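Local coordinates for ribonuclease (Chelonia mydas, PDB 2ZPO), which probably cleaves RNA on the 3' side of pyrimidine nucleotides, as a secreted endonuclease of the pancreatic ribonuclease family, at residues 38-43 with 90-95. Residues are numbered along the deposited sequence; the frame is centred on the assembly and turned at random.
Sequences PVCKFT and PPCNYN. With SO4 (sulfate ion), chain B.
One hydrogen bond across the contact grips Lys41 O: the hydroxyl of Tyr94 gives its proton to this carbonyl, with OH and O 2.6 Å apart. The donor lies in the carbonyl plane on a lone pair, at a C=O...donor angle of 135°, and the oxygen in turn sits at the edge of the tyrosine ring, in its plane. With CG anti to its own carbonyl carbon (chi1 -69°), Tyr94 brings its hydroxyl end nearer to 38-43 than its CB; its side chain also touches Leu83 of strand 69-83 and Cys26 and Met30 of helix 22-32. In the ribonuclease A fold this pairing ties the loop before strand 43-47 to strand 94-108 and the loop leading into it, and a covalent bond reinforces it one residue upstream of the lysine: Cys40 SG and Cys92 SG are joined at 2.1 Å, chi3 -86°. Pro90 CD adds a looser apolar touch, 4.3 Å from Cys40 SG. With its backbone held by Tyr94, Lys41, probably a substrate-binding residue, sends a fully extended side chain away from 90-95, CG anti to the backbone N, toward His11. There NZ bonds to Asn44 OD1 and, weakly, to a sulfate oxygen; His11 and His114, the predicted catalytic pair, also hold this sulfate, consistent with a phosphate site.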
loop_
_atom_site.group_PDB
_atom_site.type_symbol
_atom_site.label_atom_id
_atom_site.label_comp_id
_atom_site.label_asym_id
_atom_site.label_seq_id
_atom_site.Cartn_x
_atom_site.Cartn_y
_atom_site.Cartn_z
ATOM N N PRO A 38 2.737 14.464 10.282
ATOM C CA PRO A 38 3.540 15.701 10.323
ATOM C C PRO A 38 4.780 15.719 9.407
ATOM O O PRO A 38 5.401 16.772 9.240
ATOM C CB PRO A 38 3.957 15.787 11.794
ATOM C CG PRO A 38 3.992 14.358 12.247
ATOM C CD PRO A 38 2.947 13.625 11.477
ATOM N N VAL A 39 5.129 14.577 8.821
ATOM C CA VAL A 39 6.299 14.473 7.916
ATOM C C VAL A 39 5.925 13.692 6.646
ATOM O O VAL A 39 4.937 12.968 6.628
ATOM C CB VAL A 39 7.497 13.757 8.603
ATOM C CG1 VAL A 39 8.058 14.613 9.757
ATOM C CG2 VAL A 39 7.086 12.387 9.131
ATOM N N CYS A 40 6.729 13.840 5.594
ATOM C CA CYS A 40 6.515 13.094 4.350
ATOM C C CYS A 40 6.930 11.635 4.516
ATOM O O CYS A 40 8.106 11.367 4.783
ATOM C CB CYS A 40 7.341 13.681 3.213
ATOM S SG CYS A 40 7.207 15.437 2.973
ATOM N N LYS A 41 5.981 10.700 4.391
ATOM C CA LYS A 41 6.344 9.274 4.316
ATOM C C LYS A 41 7.183 9.041 3.051
ATOM O O LYS A 41 6.873 9.561 1.970
ATOM C CB LYS A 41 5.112 8.373 4.348
ATOM C CG LYS A 41 5.424 6.853 4.434
ATOM C CD LYS A 41 4.159 6.066 4.658
ATOM C CE LYS A 41 4.465 4.572 4.742
ATOM N NZ LYS A 41 3.215 3.780 4.470
ATOM N N PHE A 42 8.260 8.267 3.185
ATOM C CA PHE A 42 9.199 8.101 2.081
ATOM C C PHE A 42 8.635 7.312 0.892
ATOM O O PHE A 42 8.832 7.703 -0.264
ATOM C CB PHE A 42 10.515 7.489 2.591
ATOM C CG PHE A 42 11.417 8.487 3.268
ATOM C CD1 PHE A 42 12.021 9.509 2.533
ATOM C CD2 PHE A 42 11.675 8.404 4.636
ATOM C CE1 PHE A 42 12.861 10.439 3.153
ATOM C CE2 PHE A 42 12.516 9.330 5.264
ATOM C CZ PHE A 42 13.107 10.348 4.514
ATOM N N THR A 43 7.958 6.207 1.180
ATOM C CA THR A 43 7.425 5.329 0.137
ATOM C C THR A 43 6.151 4.680 0.611
ATOM O O THR A 43 5.965 4.452 1.803
ATOM C CB THR A 43 8.476 4.241 -0.289
ATOM O OG1 THR A 43 8.049 3.574 -1.472
ATOM C CG2 THR A 43 8.667 3.214 0.811
ATOM N N PRO A 90 7.565 18.602 4.637
ATOM C CA PRO A 90 6.787 19.311 3.538
ATOM C C PRO A 90 7.272 20.520 2.922
ATOM O O PRO A 90 7.948 21.273 3.619
ATOM C CB PRO A 90 5.353 19.357 4.122
ATOM C CG PRO A 90 5.366 18.488 5.331
ATOM C CD PRO A 90 6.769 18.537 5.862
ATOM N N PRO A 91 6.917 20.800 1.657
ATOM C CA PRO A 91 6.026 20.020 0.802
ATOM C C PRO A 91 6.527 18.647 0.442
ATOM O O PRO A 91 7.723 18.459 0.249
ATOM C CB PRO A 91 5.954 20.837 -0.500
ATOM C CG PRO A 91 6.467 22.137 -0.187
ATOM C CD PRO A 91 7.352 22.053 1.007
ATOM N N CYS A 92 5.599 17.702 0.295
ATOM C CA CYS A 92 5.890 16.322 -0.021
ATOM C C CYS A 92 5.531 16.080 -1.475
ATOM O O CYS A 92 4.346 16.028 -1.817
ATOM C CB CYS A 92 5.019 15.412 0.852
ATOM S SG CYS A 92 5.193 15.698 2.616
ATOM N N ASN A 93 6.540 15.961 -2.332
ATOM C CA ASN A 93 6.337 15.654 -3.754
ATOM C C ASN A 93 6.771 14.244 -4.072
ATOM O O ASN A 93 7.840 13.795 -3.622
ATOM C CB ASN A 93 7.110 16.636 -4.633
ATOM C CG ASN A 93 6.543 18.031 -4.543
ATOM O OD1 ASN A 93 5.437 18.270 -5.001
ATOM N ND2 ASN A 93 7.288 18.949 -3.939
ATOM N N TYR A 94 5.940 13.527 -4.825
ATOM C CA TYR A 94 6.186 12.112 -5.091
ATOM C C TYR A 94 6.357 11.831 -6.561
ATOM O O TYR A 94 5.877 12.592 -7.394
ATOM C CB TYR A 94 5.026 11.250 -4.535
ATOM C CG TYR A 94 5.001 11.250 -3.022
ATOM C CD1 TYR A 94 5.726 10.292 -2.294
ATOM C CD2 TYR A 94 4.298 12.222 -2.316
ATOM C CE1 TYR A 94 5.739 10.303 -0.916
ATOM C CE2 TYR A 94 4.297 12.238 -0.907
ATOM C CZ TYR A 94 5.028 11.275 -0.218
ATOM O OH TYR A 94 5.039 11.282 1.167
ATOM N N ASN A 95 7.077 10.749 -6.864
ATOM C CA ASN A 95 7.030 10.127 -8.185
ATOM C C ASN A 95 6.377 8.760 -7.981
ATOM O O ASN A 95 6.273 8.277 -6.860
ATOM C CB ASN A 95 8.429 9.955 -8.781
ATOM C CG ASN A 95 9.125 11.286 -9.036
ATOM O OD1 ASN A 95 8.579 12.179 -9.703
ATOM N ND2 ASN A 95 10.323 11.431 -8.487
HETATM S S SO4 B . 3.157 -0.335 6.960
HETATM O O1 SO4 B . 2.794 0.940 6.346
HETATM O O2 SO4 B . 4.532 -0.311 7.458
HETATM O O3 SO4 B . 2.259 -0.667 8.091
HETATM O O4 SO4 B . 3.106 -1.375 5.950
#